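Side-chain contacts in homocysteine S-methyltransferase (Escherichia coli, PDB 5DMM), which transfers a methyl group from S-methylmethionine, or less efficiently from S-adenosylmethionine, to homocysteine in a zinc-dependent reaction that yields methionine: residues R290-C295 against A304-R309; L17-A22 against V251-S256; F149-V154 against T184-A189. All blocks are in the same frame, centred on the assembly; numbering follows the deposited sequence.

Interaction 1: residues R290-C295 against A304-R309; sequences RLIGGC and AALKAR. With ZN (zinc ion), chain B.
Ile292 and Leu306 meet methyl to methyl, with the branch methyl of the isoleucine set into the fork of the leucine. Ile292 CG2 is 4.0 Å from Leu306 CD1 and also 4.0 Å from Leu306 CD2, so neither leucine methyl is favoured. The torsions explain the fit: Ile292 has CG1 beside the backbone N (chi1 -56°), which leaves CG2 anti to that N and facing the helix. Leu306 has CG anti to its carbonyl carbon (chi1 -76°), and both methyls reach forward from the helix. The two side chains slant across each other rather than lying alongside. One residue on, Gly293 adds its CA, 4.3 Å from Leu306 CD1. The polypeptide then runs through Gly294 to Cys295, which takes no part in this packing and instead binds the zinc ion through SG at 2.0 Å, the CB-SG-zinc angle being near 115°. Cys229 SG is another zinc ligand, and homocysteine touches Cys295. The apolar contact lies on the helix side of the strand, while the chain beyond it leads to the metal. Strand 289-292 runs between strands 17-18 and 250-253; helix 300-309 covers it from outside, Leu306 also touching Leu18 and Leu277, while Leu281 and Trp284 of helix 281-286 pack on Ile292.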
ATOM      1  N   ARG A 290       2.062   2.903  13.805  1.00 13.80           N
ATOM      2  CA  ARG A 290       3.129   1.916  13.976  1.00 15.58           C
ATOM      3  C   ARG A 290       3.661   1.371  12.644  1.00 15.38           C
ATOM      4  O   ARG A 290       4.599   0.580  12.625  1.00 18.68           O
ATOM      5  CB  ARG A 290       2.655   0.769  14.858  1.00 14.52           C
ATOM      6  CG  ARG A 290       2.266   1.231  16.257  1.00 12.86           C
ATOM      7  CD  ARG A 290       2.016   0.063  17.199  1.00 17.97           C
ATOM      8  NE  ARG A 290       3.261  -0.622  17.532  1.00 18.07           N
ATOM      9  CZ  ARG A 290       3.335  -1.758  18.216  1.00 21.12           C
ATOM     10  NH1 ARG A 290       2.227  -2.353  18.655  1.00 20.58           N
ATOM     11  NH2 ARG A 290       4.521  -2.303  18.454  1.00 17.18           N
ATOM     12  N   LEU A 291       3.047   1.792  11.546  1.00 15.32           N
ATOM     13  CA  LEU A 291       3.548   1.450  10.208  1.00 14.57           C
ATOM     14  C   LEU A 291       3.729   2.762   9.482  1.00 14.25           C
ATOM     15  O   LEU A 291       2.746   3.448   9.200  1.00 16.88           O
ATOM     16  CB  LEU A 291       2.580   0.532   9.444  1.00 13.72           C
ATOM     17  CG  LEU A 291       2.509  -0.958   9.800  1.00 15.96           C
ATOM     18  CD1 LEU A 291       1.870  -1.167  11.154  1.00 20.08           C
ATOM     19  CD2 LEU A 291       1.748  -1.768   8.748  1.00 16.48           C
ATOM     20  N   ILE A 292       4.981   3.121   9.192  1.00 15.66           N
ATOM     21  CA  ILE A 292       5.298   4.448   8.699  1.00 12.15           C
ATOM     22  C   ILE A 292       6.196   4.377   7.449  1.00 13.99           C
ATOM     23  O   ILE A 292       7.209   3.683   7.435  1.00 16.80           O
ATOM     24  CB  ILE A 292       5.987   5.283   9.791  1.00 15.09           C
ATOM     25  CG1 ILE A 292       5.090   5.321  11.035  1.00 17.58           C
ATOM     26  CG2 ILE A 292       6.307   6.696   9.294  1.00 14.08           C
ATOM     27  CD1 ILE A 292       5.575   6.223  12.117  1.00 19.87           C
ATOM     28  N   GLY A 293       5.799   5.084   6.402  1.00 13.69           N
ATOM     29  CA  GLY A 293       6.620   5.162   5.203  1.00 13.20           C
ATOM     30  C   GLY A 293       6.309   6.405   4.405  1.00 15.92           C
ATOM     31  O   GLY A 293       5.888   7.411   4.963  1.00 14.37           O
ATOM     32  N   GLY A 294       6.504   6.326   3.090  1.00 14.71           N
ATOM     33  CA  GLY A 294       6.266   7.469   2.224  1.00 15.27           C
ATOM     34  C   GLY A 294       5.435   7.117   1.009  1.00 13.32           C
ATOM     35  O   GLY A 294       5.419   5.971   0.555  1.00 15.83           O
ATOM     36  N   CYS A 295       4.746   8.114   0.470  1.00 14.68           N
ATOM     37  CA  CYS A 295       3.969   7.929  -0.747  1.00 19.08           C
ATOM     38  C   CYS A 295       4.591   8.772  -1.876  1.00 20.67           C
ATOM     39  O   CYS A 295       5.803   8.712  -2.100  1.00 17.19           O
ATOM     40  CB  CYS A 295       2.496   8.290  -0.499  1.00 17.46           C
ATOM     41  SG  CYS A 295       1.274   7.321  -1.457  1.00 29.10           S
ATOM     42  N   ALA A 304      15.423   6.486   4.948  1.00 15.32           N
ATOM     43  CA  ALA A 304      16.681   6.587   5.687  1.00 19.99           C
ATOM     44  C   ALA A 304      16.560   7.592   6.834  1.00 18.10           C
ATOM     45  O   ALA A 304      17.014   7.341   7.957  1.00 19.04           O
ATOM     46  CB  ALA A 304      17.812   6.981   4.741  1.00 18.28           C
ATOM     47  N   ALA A 305      15.920   8.722   6.567  1.00 15.93           N
ATOM     48  CA  ALA A 305      15.694   9.710   7.620  1.00 19.84           C
ATOM     49  C   ALA A 305      14.797   9.164   8.740  1.00 21.36           C
ATOM     50  O   ALA A 305      15.033   9.431   9.915  1.00 20.34           O
ATOM     51  CB  ALA A 305      15.089  10.981   7.038  1.00 16.97           C
ATOM     52  N   LEU A 306      13.773   8.397   8.380  1.00 18.64           N
ATOM     53  CA  LEU A 306      12.869   7.833   9.387  1.00 18.56           C
ATOM     54  C   LEU A 306      13.609   6.836  10.251  1.00 21.78           C
ATOM     55  O   LEU A 306      13.422   6.787  11.475  1.00 25.25           O
ATOM     56  CB  LEU A 306      11.658   7.159   8.725  1.00 17.12           C
ATOM     57  CG  LEU A 306      10.566   8.087   8.179  1.00 17.32           C
ATOM     58  CD1 LEU A 306       9.649   7.337   7.245  1.00 16.20           C
ATOM     59  CD2 LEU A 306       9.760   8.673   9.328  1.00 17.56           C
ATOM     60  N   LYS A 307      14.463   6.056   9.607  1.00 20.03           N
ATOM     61  CA  LYS A 307      15.241   5.019  10.271  1.00 22.74           C
ATOM     62  C   LYS A 307      16.158   5.641  11.327  1.00 28.26           C
ATOM     63  O   LYS A 307      16.258   5.146  12.452  1.00 28.34           O
ATOM     64  CB  LYS A 307      16.042   4.233   9.230  1.00 25.12           C
ATOM     65  CG  LYS A 307      16.948   3.136   9.774  1.00 28.00           C
ATOM     66  CD  LYS A 307      16.138   2.026  10.410  1.00 34.47           C
ATOM     67  CE  LYS A 307      17.021   0.879  10.869  1.00 36.54           C
ATOM     68  NZ  LYS A 307      16.210  -0.192  11.524  1.00 41.43           N
ATOM     69  N   ALA A 308      16.792   6.751  10.959  1.00 25.77           N
ATOM     70  CA  ALA A 308      17.706   7.452  11.851  1.00 28.44           C
ATOM     71  C   ALA A 308      16.973   8.050  13.046  1.00 30.90           C
ATOM     72  O   ALA A 308      17.517   8.093  14.146  1.00 34.33           O
ATOM     73  CB  ALA A 308      18.456   8.533  11.097  1.00 30.44           C
ATOM     74  N   ARG A 309      15.738   8.497  12.833  1.00 27.68           N
ATOM     75  CA  ARG A 309      14.961   9.124  13.906  1.00 30.90           C
ATOM     76  C   ARG A 309      14.237   8.113  14.781  1.00 35.05           C
ATOM     77  O   ARG A 309      13.673   8.469  15.810  1.00 34.18           O
ATOM     78  CB  ARG A 309      13.962  10.128  13.322  1.00 23.70           C
ATOM     79  CG  ARG A 309      14.634  11.424  12.878  1.00 34.68           C
ATOM     80  CD  ARG A 309      13.702  12.316  12.073  1.00 31.73           C
ATOM     81  NE  ARG A 309      14.272  13.639  11.812  1.00 34.36           N
ATOM     82  CZ  ARG A 309      15.144  13.909  10.845  1.00 43.30           C
ATOM     83  NH1 ARG A 309      15.572  12.942  10.039  1.00 38.48           N
ATOM     84  NH2 ARG A 309      15.600  15.148  10.690  1.00 38.20           N
TER
HETATM   85 ZN    ZN B 501       0.395   8.312  -2.957  0.57 51.12          ZN

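Interaction 2: residues L17-A22 against V251-S256; sequences LLLDGA and VVYPNS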
ATOM      1  N   LEU A  17       7.271   0.007  12.639  1.00 16.91           N
ATOM      2  CA  LEU A  17       7.603  -0.793  11.461  1.00 22.60           C
ATOM      3  C   LEU A  17       7.734   0.151  10.270  1.00 18.62           C
ATOM      4  O   LEU A  17       6.775   0.853   9.944  1.00 20.88           O
ATOM      5  CB  LEU A  17       6.499  -1.829  11.209  1.00 21.00           C
ATOM      6  CG  LEU A  17       6.663  -3.078  10.358  1.00 28.80           C
ATOM      7  CD1 LEU A  17       5.535  -4.040  10.716  1.00 27.48           C
ATOM      8  CD2 LEU A  17       6.649  -2.746   8.871  1.00 26.62           C
ATOM      9  N   LEU A  18       8.885   0.179   9.598  1.00 15.59           N
ATOM     10  CA  LEU A  18       9.034   1.120   8.492  1.00 13.75           C
ATOM     11  C   LEU A  18       8.544   0.514   7.180  1.00 15.11           C
ATOM     12  O   LEU A  18       8.840  -0.635   6.862  1.00 14.41           O
ATOM     13  CB  LEU A  18      10.494   1.587   8.334  1.00 14.59           C
ATOM     14  CG  LEU A  18      11.038   2.510   9.433  1.00 17.60           C
ATOM     15  CD1 LEU A  18      12.455   2.927   9.081  1.00 18.83           C
ATOM     16  CD2 LEU A  18      10.149   3.744   9.627  1.00 15.10           C
ATOM     17  N   LEU A  19       7.774   1.296   6.434  1.00 14.11           N
ATOM     18  CA  LEU A  19       7.360   0.902   5.092  1.00 13.70           C
ATOM     19  C   LEU A  19       8.383   1.410   4.091  1.00 14.94           C
ATOM     20  O   LEU A  19       9.452   1.893   4.477  1.00 16.16           O
ATOM     21  CB  LEU A  19       5.966   1.447   4.777  1.00 12.88           C
ATOM     22  CG  LEU A  19       4.901   1.071   5.813  1.00 17.58           C
ATOM     23  CD1 LEU A  19       3.529   1.623   5.428  1.00 16.97           C
ATOM     24  CD2 LEU A  19       4.849  -0.434   5.986  1.00 17.72           C
ATOM     25  N   ASP A  20       8.073   1.287   2.806  1.00 13.61           N
ATOM     26  CA  ASP A  20       8.961   1.829   1.795  1.00 16.04           C
ATOM     27  C   ASP A  20       8.410   3.162   1.325  1.00 16.14           C
ATOM     28  O   ASP A  20       7.557   3.753   1.984  1.00 18.89           O
ATOM     29  CB  ASP A  20       9.120   0.851   0.618  1.00 13.13           C
ATOM     30  CG  ASP A  20       7.808   0.550  -0.083  1.00 17.66           C
ATOM     31  OD1 ASP A  20       6.732   0.995   0.379  1.00 18.64           O
ATOM     32  OD2 ASP A  20       7.857  -0.155  -1.113  1.00 16.35           O
ATOM     33  N   GLY A  21       8.889   3.622   0.178  1.00 17.13           N
ATOM     34  CA  GLY A  21       8.418   4.867  -0.399  1.00 14.80           C
ATOM     35  C   GLY A  21       8.072   4.670  -1.861  1.00 17.27           C
ATOM     36  O   GLY A  21       7.926   3.534  -2.318  1.00 18.90           O
ATOM     37  N   ALA A  22       7.986   5.769  -2.607  1.00 17.78           N
ATOM     38  CA  ALA A  22       7.548   5.701  -3.999  1.00 18.74           C
ATOM     39  C   ALA A  22       8.510   4.910  -4.895  1.00 17.43           C
ATOM     40  O   ALA A  22       9.733   4.969  -4.753  1.00 17.04           O
ATOM     41  CB  ALA A  22       7.349   7.112  -4.556  1.00 21.48           C
ATOM     42  N   VAL A 251      -1.527   3.120  10.210  1.00 13.08           N
ATOM     43  CA  VAL A 251      -0.640   3.211   9.060  1.00 13.33           C
ATOM     44  C   VAL A 251      -0.560   4.649   8.563  1.00 14.40           C
ATOM     45  O   VAL A 251      -1.569   5.339   8.479  1.00 17.15           O
ATOM     46  CB  VAL A 251      -1.142   2.304   7.902  1.00 18.06           C
ATOM     47  CG1 VAL A 251      -0.211   2.388   6.718  1.00 21.62           C
ATOM     48  CG2 VAL A 251      -1.288   0.867   8.364  1.00 17.41           C
ATOM     49  N   VAL A 252       0.637   5.103   8.212  1.00 15.05           N
ATOM     50  CA  VAL A 252       0.753   6.442   7.669  1.00 12.11           C
ATOM     51  C   VAL A 252       1.910   6.519   6.682  1.00 15.53           C
ATOM     52  O   VAL A 252       3.050   6.221   7.016  1.00 15.45           O
ATOM     53  CB  VAL A 252       0.918   7.512   8.795  1.00 16.24           C
ATOM     54  CG1 VAL A 252       2.075   7.174   9.741  1.00 15.48           C
ATOM     55  CG2 VAL A 252       1.106   8.893   8.201  1.00 16.37           C
ATOM     56  N   TYR A 253       1.593   6.864   5.444  1.00 13.64           N
ATOM     57  CA  TYR A 253       2.634   7.165   4.483  1.00 14.03           C
ATOM     58  C   TYR A 253       2.172   8.272   3.544  1.00 16.76           C
ATOM     59  O   TYR A 253       1.440   8.029   2.582  1.00 18.06           O
ATOM     60  CB  TYR A 253       3.098   5.915   3.709  1.00 15.26           C
ATOM     61  CG  TYR A 253       2.090   4.901   3.171  1.00 16.33           C
ATOM     62  CD1 TYR A 253       2.020   4.639   1.805  1.00 16.61           C
ATOM     63  CD2 TYR A 253       1.299   4.131   4.022  1.00 15.39           C
ATOM     64  CE1 TYR A 253       1.149   3.677   1.287  1.00 19.20           C
ATOM     65  CE2 TYR A 253       0.418   3.171   3.515  1.00 16.23           C
ATOM     66  CZ  TYR A 253       0.356   2.947   2.149  1.00 16.23           C
ATOM     67  OH  TYR A 253      -0.508   2.003   1.634  1.00 15.93           O
ATOM     68  N   PRO A 254       2.589   9.508   3.853  1.00 17.34           N
ATOM     69  CA  PRO A 254       2.124  10.697   3.142  1.00 17.90           C
ATOM     70  C   PRO A 254       2.974  11.025   1.922  1.00 18.75           C
ATOM     71  O   PRO A 254       4.016  10.403   1.683  1.00 19.36           O
ATOM     72  CB  PRO A 254       2.258  11.793   4.197  1.00 17.70           C
ATOM     73  CG  PRO A 254       3.486  11.374   4.964  1.00 20.68           C
ATOM     74  CD  PRO A 254       3.370   9.866   5.058  1.00 18.99           C
ATOM     75  N   ASN A 255       2.519  12.006   1.157  1.00 23.89           N
ATOM     76  CA  ASN A 255       3.306  12.528   0.054  1.00 20.88           C
ATOM     77  C   ASN A 255       4.465  13.360   0.579  1.00 24.04           C
ATOM     78  O   ASN A 255       4.429  13.851   1.708  1.00 27.59           O
ATOM     79  CB  ASN A 255       2.426  13.357  -0.871  1.00 23.48           C
ATOM     80  CG  ASN A 255       1.263  12.561  -1.415  1.00 26.77           C
ATOM     81  OD1 ASN A 255       1.381  11.364  -1.631  1.00 26.71           O
ATOM     82  ND2 ASN A 255       0.131  13.215  -1.618  1.00 30.26           N
ATOM     83  N   SER A 256       5.498  13.486  -0.243  1.00 24.13           N
ATOM     84  CA  SER A 256       6.675  14.276   0.090  1.00 26.60           C
ATOM     85  C   SER A 256       6.286  15.730   0.314  1.00 36.72           C
ATOM     86  O   SER A 256       5.346  16.229  -0.304  1.00 35.32           O
ATOM     87  CB  SER A 256       7.717  14.168  -1.033  1.00 29.63           C
ATOM     88  OG  SER A 256       8.925  14.816  -0.686  1.00 36.95           O
TER
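Inside the barrel, where side chains of non-adjacent strands meet across the interior, Leu19 reaches over to Val251 and Tyr253. A single methyl does the touching: Leu19 CD1 is 3.6 Å from Tyr253 CD2 and 4.0 Å from Tyr253 CE2, approaching the ring obliquely, and the two side chains run at about a right angle. The same CD1 lies 4.0 Å from Val251 CG1, a methyl that in turn sits at the edge of the Tyr253 ring and in its plane. Leu19 CD1 packs on both at once, forming a small triangle. The tyrosine swings its CG between its own backbone N and carbonyl carbon (chi1 43°), a sterically tight choice that turns the ring inward. Its far end is polar and buried: Tyr253 OH is hydrogen-bonded to Glu168 OE1 and to Trp192 NE1, two bonds that limit how the ring can shift while Leu19 CD1 packs on CD2 and CE2. Trp192 and Cys65 also pack on Leu19. Tyr253 and Glu168 both line the homocysteine pocket, so the apolar contact borders the substrate site through Tyr253, at the C-terminal ends of the strands, the usual place for the active site of a TIM barrel.

Interaction 3: residues F149-V154 against T184-A189; sequences FHRPRV and TAYPRA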
ATOM      1  N   PHE A 149     -13.854  -6.693 -10.021  1.00 19.39           N
ATOM      2  CA  PHE A 149     -12.706  -5.852 -10.364  1.00 20.48           C
ATOM      3  C   PHE A 149     -11.481  -6.237  -9.547  1.00 18.47           C
ATOM      4  O   PHE A 149     -10.379  -6.344 -10.080  1.00 17.24           O
ATOM      5  CB  PHE A 149     -13.029  -4.367 -10.144  1.00 18.50           C
ATOM      6  CG  PHE A 149     -11.822  -3.460 -10.190  1.00 17.76           C
ATOM      7  CD1 PHE A 149     -11.277  -3.063 -11.400  1.00 17.36           C
ATOM      8  CD2 PHE A 149     -11.252  -2.989  -9.024  1.00 16.67           C
ATOM      9  CE1 PHE A 149     -10.174  -2.223 -11.449  1.00 19.60           C
ATOM     10  CE2 PHE A 149     -10.145  -2.136  -9.061  1.00 17.53           C
ATOM     11  CZ  PHE A 149      -9.607  -1.758 -10.273  1.00 18.03           C
ATOM     12  N   HIS A 150     -11.685  -6.456  -8.251  1.00 17.38           N
ATOM     13  CA  HIS A 150     -10.573  -6.685  -7.341  1.00 16.25           C
ATOM     14  C   HIS A 150     -10.099  -8.135  -7.241  1.00 17.30           C
ATOM     15  O   HIS A 150      -8.931  -8.381  -6.963  1.00 13.24           O
ATOM     16  CB  HIS A 150     -10.956  -6.218  -5.937  1.00 14.60           C
ATOM     17  CG  HIS A 150     -10.856  -4.744  -5.741  1.00 17.05           C
ATOM     18  ND1 HIS A 150      -9.650  -4.070  -5.764  1.00 17.50           N
ATOM     19  CD2 HIS A 150     -11.809  -3.805  -5.529  1.00 17.37           C
ATOM     20  CE1 HIS A 150      -9.867  -2.783  -5.550  1.00 17.81           C
ATOM     21  NE2 HIS A 150     -11.168  -2.597  -5.411  1.00 17.02           N
ATOM     22  N   ARG A 151     -11.014  -9.083  -7.440  0.57 13.93           N
ATOM     23  CA  ARG A 151     -10.721 -10.502  -7.194  0.57 14.83           C
ATOM     24  C   ARG A 151      -9.451 -11.065  -7.863  0.57 11.94           C
ATOM     25  O   ARG A 151      -8.630 -11.670  -7.172  0.57 12.99           O
ATOM     26  CB  ARG A 151     -11.929 -11.367  -7.599  0.57 18.23           C
ATOM     27  CG  ARG A 151     -11.699 -12.858  -7.398  0.57 20.50           C
ATOM     28  CD  ARG A 151     -12.981 -13.673  -7.647  0.57 20.19           C
ATOM     29  NE  ARG A 151     -14.032 -13.363  -6.679  0.57 22.52           N
ATOM     30  CZ  ARG A 151     -15.162 -12.726  -6.979  0.57 28.34           C
ATOM     31  NH1 ARG A 151     -15.396 -12.340  -8.227  0.57 28.67           N
ATOM     32  NH2 ARG A 151     -16.060 -12.481  -6.033  0.57 29.60           N
ATOM     33  N   PRO A 152      -9.276 -10.886  -9.189  1.00 15.54           N
ATOM     34  CA  PRO A 152      -8.074 -11.483  -9.812  1.00 16.48           C
ATOM     35  C   PRO A 152      -6.744 -11.000  -9.224  1.00 14.50           C
ATOM     36  O   PRO A 152      -5.799 -11.793  -9.114  1.00 16.21           O
ATOM     37  CB  PRO A 152      -8.159 -11.035 -11.273  1.00 17.45           C
ATOM     38  CG  PRO A 152      -9.523 -10.537 -11.485  1.00 19.62           C
ATOM     39  CD  PRO A 152     -10.062 -10.103 -10.162  1.00 18.51           C
ATOM     40  N   ARG A 153      -6.669  -9.725  -8.854  1.00 13.17           N
ATOM     41  CA  ARG A 153      -5.429  -9.190  -8.283  1.00 12.93           C
ATOM     42  C   ARG A 153      -5.213  -9.718  -6.863  1.00 16.19           C
ATOM     43  O   ARG A 153      -4.087 -10.057  -6.486  1.00 15.08           O
ATOM     44  CB  ARG A 153      -5.426  -7.658  -8.291  1.00 12.57           C
ATOM     45  CG  ARG A 153      -4.263  -7.048  -7.498  1.00 14.46           C
ATOM     46  CD  ARG A 153      -4.168  -5.545  -7.720  1.00 15.10           C
ATOM     47  NE  ARG A 153      -5.435  -4.888  -7.435  1.00 15.41           N
ATOM     48  CZ  ARG A 153      -5.653  -3.587  -7.577  1.00 15.89           C
ATOM     49  NH1 ARG A 153      -4.673  -2.785  -7.996  1.00 18.57           N
ATOM     50  NH2 ARG A 153      -6.850  -3.084  -7.293  1.00 15.30           N
ATOM     51  N   VAL A 154      -6.276  -9.787  -6.067  1.00 14.64           N
ATOM     52  CA  VAL A 154      -6.152 -10.374  -4.736  1.00 12.54           C
ATOM     53  C   VAL A 154      -5.632 -11.804  -4.844  1.00 15.12           C
ATOM     54  O   VAL A 154      -4.704 -12.186  -4.144  1.00 14.35           O
ATOM     55  CB  VAL A 154      -7.495 -10.355  -3.962  1.00 15.84           C
ATOM     56  CG1 VAL A 154      -7.429 -11.254  -2.744  1.00 15.07           C
ATOM     57  CG2 VAL A 154      -7.846  -8.919  -3.550  1.00 16.39           C
ATOM     58  N   THR A 184     -12.699 -12.194   3.105  1.00 17.33           N
ATOM     59  CA  THR A 184     -13.143 -13.341   3.884  1.00 16.22           C
ATOM     60  C   THR A 184     -13.159 -14.632   3.058  1.00 17.66           C
ATOM     61  O   THR A 184     -13.107 -15.724   3.623  1.00 16.88           O
ATOM     62  CB  THR A 184     -14.560 -13.104   4.503  1.00 20.46           C
ATOM     63  OG1 THR A 184     -15.547 -13.011   3.464  1.00 20.14           O
ATOM     64  CG2 THR A 184     -14.564 -11.826   5.332  1.00 20.76           C
ATOM     65  N   ALA A 185     -13.193 -14.512   1.726  1.00 16.39           N
ATOM     66  CA  ALA A 185     -13.154 -15.683   0.866  1.00 19.64           C
ATOM     67  C   ALA A 185     -11.738 -16.259   0.745  1.00 16.11           C
ATOM     68  O   ALA A 185     -11.545 -17.292   0.091  1.00 17.21           O
ATOM     69  CB  ALA A 185     -13.709 -15.346  -0.510  1.00 18.16           C
ATOM     70  N   TYR A 186     -10.763 -15.580   1.357  1.00 17.13           N
ATOM     71  CA  TYR A 186      -9.353 -16.016   1.393  1.00 16.83           C
ATOM     72  C   TYR A 186      -8.885 -15.999   2.834  1.00 22.06           C
ATOM     73  O   TYR A 186      -8.239 -15.040   3.269  1.00 20.21           O
ATOM     74  CB  TYR A 186      -8.466 -15.106   0.523  1.00 19.66           C
ATOM     75  CG  TYR A 186      -9.062 -14.953  -0.840  1.00 15.69           C
ATOM     76  CD1 TYR A 186      -9.921 -13.897  -1.129  1.00 14.61           C
ATOM     77  CD2 TYR A 186      -8.850 -15.917  -1.816  1.00 17.10           C
ATOM     78  CE1 TYR A 186     -10.522 -13.790  -2.364  1.00 15.33           C
ATOM     79  CE2 TYR A 186      -9.447 -15.820  -3.048  1.00 17.36           C
ATOM     80  CZ  TYR A 186     -10.281 -14.753  -3.311  1.00 18.06           C
ATOM     81  OH  TYR A 186     -10.877 -14.648  -4.539  1.00 19.50           O
ATOM     82  N   PRO A 187      -9.228 -17.052   3.595  1.00 21.23           N
ATOM     83  CA  PRO A 187      -9.106 -16.971   5.058  1.00 25.77           C
ATOM     84  C   PRO A 187      -7.675 -16.764   5.584  1.00 25.31           C
ATOM     85  O   PRO A 187      -7.533 -16.309   6.714  1.00 25.36           O
ATOM     86  CB  PRO A 187      -9.665 -18.317   5.528  1.00 29.21           C
ATOM     87  CG  PRO A 187     -10.589 -18.747   4.403  1.00 25.40           C
ATOM     88  CD  PRO A 187      -9.895 -18.296   3.158  1.00 22.36           C
ATOM     89  N   ARG A 188      -6.654 -17.056   4.787  1.00 31.16           N
ATOM     90  CA  ARG A 188      -5.271 -16.868   5.228  1.00 32.50           C
ATOM     91  C   ARG A 188      -4.791 -15.429   5.016  1.00 25.84           C
ATOM     92  O   ARG A 188      -3.754 -15.021   5.537  1.00 25.68           O
ATOM     93  CB  ARG A 188      -4.343 -17.839   4.490  1.00 40.00           C
ATOM     94  CG  ARG A 188      -4.797 -19.293   4.536  1.00 52.80           C
ATOM     95  CD  ARG A 188      -4.589 -19.915   5.909  1.00 64.11           C
ATOM     96  NE  ARG A 188      -3.190 -20.263   6.146  1.00 74.30           N
ATOM     97  CZ  ARG A 188      -2.743 -20.852   7.251  1.00 78.02           C
ATOM     98  NH1 ARG A 188      -1.453 -21.130   7.379  1.00 83.17           N
ATOM     99  NH2 ARG A 188      -3.583 -21.162   8.229  1.00 80.84           N
ATOM    100  N   ALA A 189      -5.544 -14.664   4.238  1.00 18.73           N
ATOM    101  CA  ALA A 189      -5.141 -13.312   3.885  1.00 20.57           C
ATOM    102  C   ALA A 189      -5.180 -12.393   5.091  1.00 18.81           C
ATOM    103  O   ALA A 189      -6.058 -12.505   5.940  1.00 17.83           O
ATOM    104  CB  ALA A 189      -6.039 -12.757   2.778  1.00 19.45           C
TER
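Tyr186, which lies against Val154 and Arg151, has its backbone fixed by a 2.9 Å hydrogen bond from Ala189 N to Tyr186 O that closes a type I beta turn. From this turn the side chain extends to the helix, CG anti to the carbonyl carbon (chi1 -50°), with the ring rotated so that one face meets Val154. Val154 CG1 stands over that face, 4.3 Å from the centroid of the Tyr186 ring and 26° off its normal, a CH-pi contact. The methyl is shifted toward one flank of the ring, lying 4.0 Å from both Tyr186 CD1 and Tyr186 CE1. Val154 offers this branch because CG1 is anti to its backbone N (chi1 166°). At the other end of the ring the hydroxyl comes beside the aliphatic part of Arg151, with Tyr186 OH 3.5 Å from Arg151 CG; this is packing, not a hydrogen bond, and it is doubtful in detail because the arginine has two conformers. The polar partner of that hydroxyl is Glu155 OE2, next along the same helix, so the ring is held by its face and by its end. Were Tyr186 replaced by an alanine, Val154 would probably lose its aromatic cover and Glu155 the hydroxyl it bonds. The helix itself is kinked at Pro152; His150 O accepts a 3.1 Å bond from Val154 N and a weak one from Arg153 N. Leu182 of helix 173-183 packs on both Arg151 and Val154. Away from the active site, this is helix-to-loop packing in the outer layer of a TIM barrel, where helix 143-159 meets the loop that leads from the next helix into strand 191-197.

Overall arrangement
From the N terminus, residues 17-22 meet 251-256 across the interior, so interaction 2 closes a loop that holds most of the barrel. Interaction 3 is nested inside that loop and joins helix 143-159 to the loop that follows helix 173-183, on the opposite side of the chain's centre, about 24 Å from interaction 2 between centres. Interaction 1 follows in series, a short closure between the last strand and the C-terminal helix. It adjoins interaction 2: strand 289-292 lies between the two strands of that contact, with probable hydrogen bonds from Leu19 N to Ile292 O and from Cys295 N to Pro254 O. Interaction 2 works through the interior, interaction 1 through the outer helix layer.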